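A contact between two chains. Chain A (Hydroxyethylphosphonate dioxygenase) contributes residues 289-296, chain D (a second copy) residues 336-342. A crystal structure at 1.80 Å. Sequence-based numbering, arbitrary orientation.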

ATOM      1  N   LEU A 289      22.645   3.959   4.828  1.00 17.49           N
ATOM      2  CA  LEU A 289      21.362   3.653   5.454  1.00 18.36           C
ATOM      3  C   LEU A 289      20.686   2.428   4.857  1.00 24.18           C
ATOM      4  O   LEU A 289      19.552   2.107   5.241  1.00 20.27           O
ATOM      5  N   GLY A 290      21.341   1.738   3.932  1.00 23.18           N
ATOM      6  CA  GLY A 290      20.744   0.538   3.371  1.00 23.13           C
ATOM      7  C   GLY A 290      19.478   0.786   2.585  1.00 16.89           C
ATOM      8  O   GLY A 290      18.569  -0.049   2.603  1.00 19.93           O
ATOM      9  N   VAL A 291      19.381   1.924   1.897  1.00 19.07           N
ATOM     10  CA  VAL A 291      18.206   2.220   1.096  1.00 17.75           C
ATOM     11  C   VAL A 291      18.650   2.755  -0.259  1.00 20.76           C
ATOM     12  O   VAL A 291      19.789   3.187  -0.448  1.00 22.04           O
ATOM     13  N   SER A 292      17.732   2.700  -1.212  1.00 19.93           N
ATOM     14  CA  SER A 292      17.931   3.395  -2.473  1.00 25.90           C
ATOM     15  C   SER A 292      17.781   4.895  -2.265  1.00 21.98           C
ATOM     16  O   SER A 292      17.037   5.349  -1.392  1.00 17.90           O
ATOM     17  N   VAL A 293      18.499   5.670  -3.083  1.00 23.40           N
ATOM     18  CA  VAL A 293      18.329   7.122  -3.082  1.00 24.32           C
ATOM     19  C   VAL A 293      16.854   7.482  -3.173  1.00 23.87           C
ATOM     20  O   VAL A 293      16.416   8.499  -2.626  1.00 23.80           O
ATOM     21  N   ARG A 294      16.063   6.629  -3.830  1.00 20.60           N
ATOM     22  CA  ARG A 294      14.621   6.835  -3.928  1.00 20.37           C
ATOM     23  C   ARG A 294      13.998   7.161  -2.574  1.00 24.74           C
ATOM     24  O   ARG A 294      13.119   8.024  -2.476  1.00 23.94           O
ATOM     25  N   GLU A 295      14.457   6.500  -1.507  1.00 22.52           N
ATOM     26  CA  GLU A 295      13.799   6.632  -0.216  1.00 17.39           C
ATOM     27  C   GLU A 295      14.165   7.903   0.538  1.00 18.75           C
ATOM     28  O   GLU A 295      13.503   8.208   1.538  1.00 25.42           O
ATOM     29  N   LEU A 296      15.185   8.652   0.100  1.00 17.54           N
ATOM     30  CA  LEU A 296      15.544   9.919   0.732  1.00 17.71           C
ATOM     31  C   LEU A 296      14.969  11.123  -0.002  1.00 23.87           C
ATOM     32  O   LEU A 296      15.165  12.259   0.446  1.00 24.21           O
TER
ATOM     33  N   ASP D 336      17.899  -5.930   3.347  1.00 19.24           N
ATOM     34  CA  ASP D 336      18.102  -5.687   1.919  1.00 18.70           C
ATOM     35  C   ASP D 336      17.444  -4.376   1.502  1.00 14.50           C
ATOM     36  O   ASP D 336      16.368  -4.035   2.011  1.00 18.63           O
ATOM     37  N   PRO D 337      18.028  -3.650   0.538  1.00 17.59           N
ATOM     38  CA  PRO D 337      17.409  -2.386   0.104  1.00 18.13           C
ATOM     39  C   PRO D 337      16.066  -2.547  -0.597  1.00 20.95           C
ATOM     40  O   PRO D 337      15.344  -1.548  -0.729  1.00 21.35           O
ATOM     41  N   LEU D 338      15.711  -3.747  -1.067  1.00 18.76           N
ATOM     42  CA  LEU D 338      14.339  -3.981  -1.517  1.00 19.26           C
ATOM     43  C   LEU D 338      13.326  -3.729  -0.407  1.00 20.51           C
ATOM     44  O   LEU D 338      12.163  -3.425  -0.696  1.00 19.93           O
ATOM     45  N   HIS D 339      13.729  -3.882   0.856  1.00 19.24           N
ATOM     46  CA  HIS D 339      12.886  -3.558   2.004  1.00 14.64           C
ATOM     47  C   HIS D 339      13.571  -2.469   2.819  1.00 14.17           C
ATOM     48  O   HIS D 339      14.109  -2.726   3.906  1.00 17.61           O
ATOM     49  N   PRO D 340      13.555  -1.231   2.321  1.00 13.79           N
ATOM     50  CA  PRO D 340      14.223  -0.137   3.046  1.00 15.19           C
ATOM     51  C   PRO D 340      13.692   0.082   4.452  1.00 16.19           C
ATOM     52  O   PRO D 340      14.403   0.653   5.288  1.00 17.66           O
ATOM     53  N   HIS D 341      12.469  -0.338   4.741  1.00 13.80           N
ATOM     54  CA  HIS D 341      11.862  -0.081   6.039  1.00 14.42           C
ATOM     55  C   HIS D 341      12.070  -1.221   7.015  1.00 13.55           C
ATOM     56  O   HIS D 341      11.480  -1.209   8.098  1.00 17.13           O
ATOM     57  N   THR D 342      12.886  -2.202   6.656  1.00 15.72           N
ATOM     58  CA  THR D 342      13.192  -3.314   7.552  1.00 17.63           C
ATOM     59  C   THR D 342      14.526  -3.037   8.239  1.00 19.19           C
ATOM     60  O   THR D 342      15.548  -2.845   7.572  1.00 15.56           O
TER

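The packing between these two stretches centres on P340(D), which loses more surface to its partner than any other residue here, followed by E295(A) and P337(D). No direct hydrogen bond joins the stretches; nonpolar contact and two bridging waters do the work.

P340(D) directs its CA-to-CB bond toward chain A and holds its ring in the C-gamma endo pucker. It occupies the second position of a type I turn running from H339(D) to T342(D), closed by the bond from T342(D) N to H339(D) O at 3.1 Å. Proline suits that position, because its ring fixes phi near -60° and it has no amide hydrogen to leave unpaired. The rigid ring meets two side chains. V291(A), in the m rotamer with its CA-to-CB bond sideways, brings CG1 to 3.5 Å from P340(D) CB, a close apolar contact. E295(A) CD lies 3.7 Å from P340(D) CG.

E295(A) points its CA-to-CB bond toward chain D and folds through chi1 m and chi2 m, so that its chain passes beside the proline and its carboxylate reaches the neighbourhood of H341(D). The methylene groups of a glutamate can pack against a nonpolar ring while its oxygens serve polar partners. H341(D), with chi1 m, starts sideways, but the end of its side chain comes nearer, and its CE1 lies 3.6 Å from E295(A) OE1, which approaches the ring obliquely. The polar link is indirect: water 2 donates to E295(A) OE2 at 2.8 Å and is hydrogen-bonded to H341(D) NE2 at 2.9 Å. Histidine suits this site because its ring nitrogen can pair with a water that the carboxylate also holds.

P337(D) likewise takes the second position of a type I turn, from D336(D) to H339(D), with its ring C-gamma exo and its CA-to-CB bond sideways. Its CB is 4.5 Å from V291(A) CA, while its CA lies 3.6 Å from G290(A) O, so much of this contact is ring and backbone against backbone. G290(A) ends a helix in a Schellman motif, where its positive phi favours glycine. Water 1 completes the contact: it accepts from S292(A) N at 2.9 Å and donates to P337(D) O at 2.6 Å, joining two backbone groups that do not meet directly. The CA-to-CB bonds of D336(D) and L338(D) point away from chain A, and D336(D) OD2 accepts a hydrogen bond from L338(D) N at 3.2 Å within the turn.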

ATOM      1  CB  LEU A 289      20.431   4.867   5.340  1.00 18.78           C
ATOM      2  CG  LEU A 289      20.881   6.077   6.171  1.00 20.53           C
ATOM      3  CD1 LEU A 289      20.226   7.386   5.695  1.00 22.44           C
ATOM      4  CD2 LEU A 289      20.628   5.848   7.662  1.00 19.33           C
ATOM      5  CB  VAL A 291      17.263   3.226   1.790  1.00 19.40           C
ATOM      6  CG1 VAL A 291      16.897   2.745   3.198  1.00 23.09           C
ATOM      7  CG2 VAL A 291      17.917   4.609   1.841  1.00 17.16           C
ATOM      8  CB  SER A 292      16.918   2.914  -3.516  1.00 20.20           C
ATOM      9  OG  SER A 292      16.876   3.788  -4.633  1.00 36.75           O
ATOM     10  CB  VAL A 293      19.144   7.751  -4.235  1.00 21.47           C
ATOM     11  CG1 VAL A 293      18.803   9.227  -4.400  1.00 24.29           C
ATOM     12  CG2 VAL A 293      20.633   7.571  -3.997  1.00 24.91           C
ATOM     13  CB  ARG A 294      13.978   5.584  -4.537  1.00 26.11           C
ATOM     14  CG  ARG A 294      12.477   5.666  -4.751  1.00 31.59           C
ATOM     15  CD  ARG A 294      11.901   4.401  -5.405  1.00 23.22           C
ATOM     16  NE  ARG A 294      10.440   4.481  -5.423  1.00 25.70           N
ATOM     17  CZ  ARG A 294       9.702   4.735  -6.506  1.00 28.81           C
ATOM     18  NH1 ARG A 294       8.383   4.821  -6.395  1.00 29.26           N
ATOM     19  NH2 ARG A 294      10.269   4.877  -7.702  1.00 20.54           N
ATOM     20  CB  GLU A 295      14.110   5.405   0.658  1.00 17.34           C
ATOM     21  CG  GLU A 295      13.580   4.126   0.043  1.00 18.89           C
ATOM     22  CD  GLU A 295      12.050   4.106  -0.029  1.00 24.17           C
ATOM     23  OE1 GLU A 295      11.393   4.769   0.804  1.00 21.71           O
ATOM     24  OE2 GLU A 295      11.504   3.421  -0.919  1.00 25.87           O
ATOM     25  CB  LEU A 296      17.065  10.053   0.827  1.00 21.73           C
ATOM     26  CG  LEU A 296      17.801   8.985   1.648  1.00 19.52           C
ATOM     27  CD1 LEU A 296      19.316   9.265   1.629  1.00 19.82           C
ATOM     28  CD2 LEU A 296      17.303   8.927   3.080  1.00 24.68           C
TER
ATOM     29  CB  ASP D 336      17.541  -6.846   1.087  1.00 17.80           C
ATOM     30  CG  ASP D 336      18.048  -6.843  -0.339  1.00 20.08           C
ATOM     31  OD1 ASP D 336      19.261  -7.091  -0.539  1.00 20.20           O
ATOM     32  OD2 ASP D 336      17.229  -6.589  -1.254  1.00 21.76           O
ATOM     33  CB  PRO D 337      18.461  -1.788  -0.840  1.00 16.61           C
ATOM     34  CG  PRO D 337      19.741  -2.300  -0.310  1.00 20.47           C
ATOM     35  CD  PRO D 337      19.432  -3.739   0.098  1.00 14.45           C
ATOM     36  CB  LEU D 338      14.160  -5.419  -2.019  1.00 21.08           C
ATOM     37  CG  LEU D 338      14.829  -5.838  -3.320  1.00 36.59           C
ATOM     38  CD1 LEU D 338      14.422  -7.267  -3.660  1.00 33.54           C
ATOM     39  CD2 LEU D 338      14.455  -4.881  -4.440  1.00 36.59           C
ATOM     40  CB  HIS D 339      12.572  -4.787   2.861  1.00 14.23           C
ATOM     41  CG  HIS D 339      11.289  -5.462   2.481  1.00 18.18           C
ATOM     42  ND1 HIS D 339      10.693  -6.434   3.258  1.00 17.64           N
ATOM     43  CD2 HIS D 339      10.478  -5.285   1.409  1.00 20.17           C
ATOM     44  CE1 HIS D 339       9.572  -6.829   2.680  1.00 20.79           C
ATOM     45  NE2 HIS D 339       9.420  -6.150   1.553  1.00 20.08           N
ATOM     46  CB  PRO D 340      13.952   1.091   2.155  1.00 16.06           C
ATOM     47  CG  PRO D 340      12.686   0.750   1.400  1.00 14.26           C
ATOM     48  CD  PRO D 340      12.791  -0.747   1.153  1.00 20.76           C
ATOM     49  CB  HIS D 341      10.377   0.211   5.851  1.00 17.90           C
ATOM     50  CG  HIS D 341      10.139   1.267   4.822  1.00 15.84           C
ATOM     51  ND1 HIS D 341      10.682   2.530   4.937  1.00 19.53           N
ATOM     52  CD2 HIS D 341       9.503   1.235   3.627  1.00 21.96           C
ATOM     53  CE1 HIS D 341      10.357   3.244   3.873  1.00 23.27           C
ATOM     54  NE2 HIS D 341       9.645   2.481   3.061  1.00 15.45           N
ATOM     55  CB  THR D 342      13.221  -4.640   6.790  1.00 15.84           C
ATOM     56  OG1 THR D 342      11.888  -4.956   6.348  1.00 15.88           O
ATOM     57  CG2 THR D 342      13.724  -5.767   7.692  1.00 14.72           C
TER
HETATM   58  O   HOH W   1      15.337   1.011  -1.143  1.00 21.09           O
HETATM   59  O   HOH W   2       9.116   2.668   0.230  1.00 27.14           O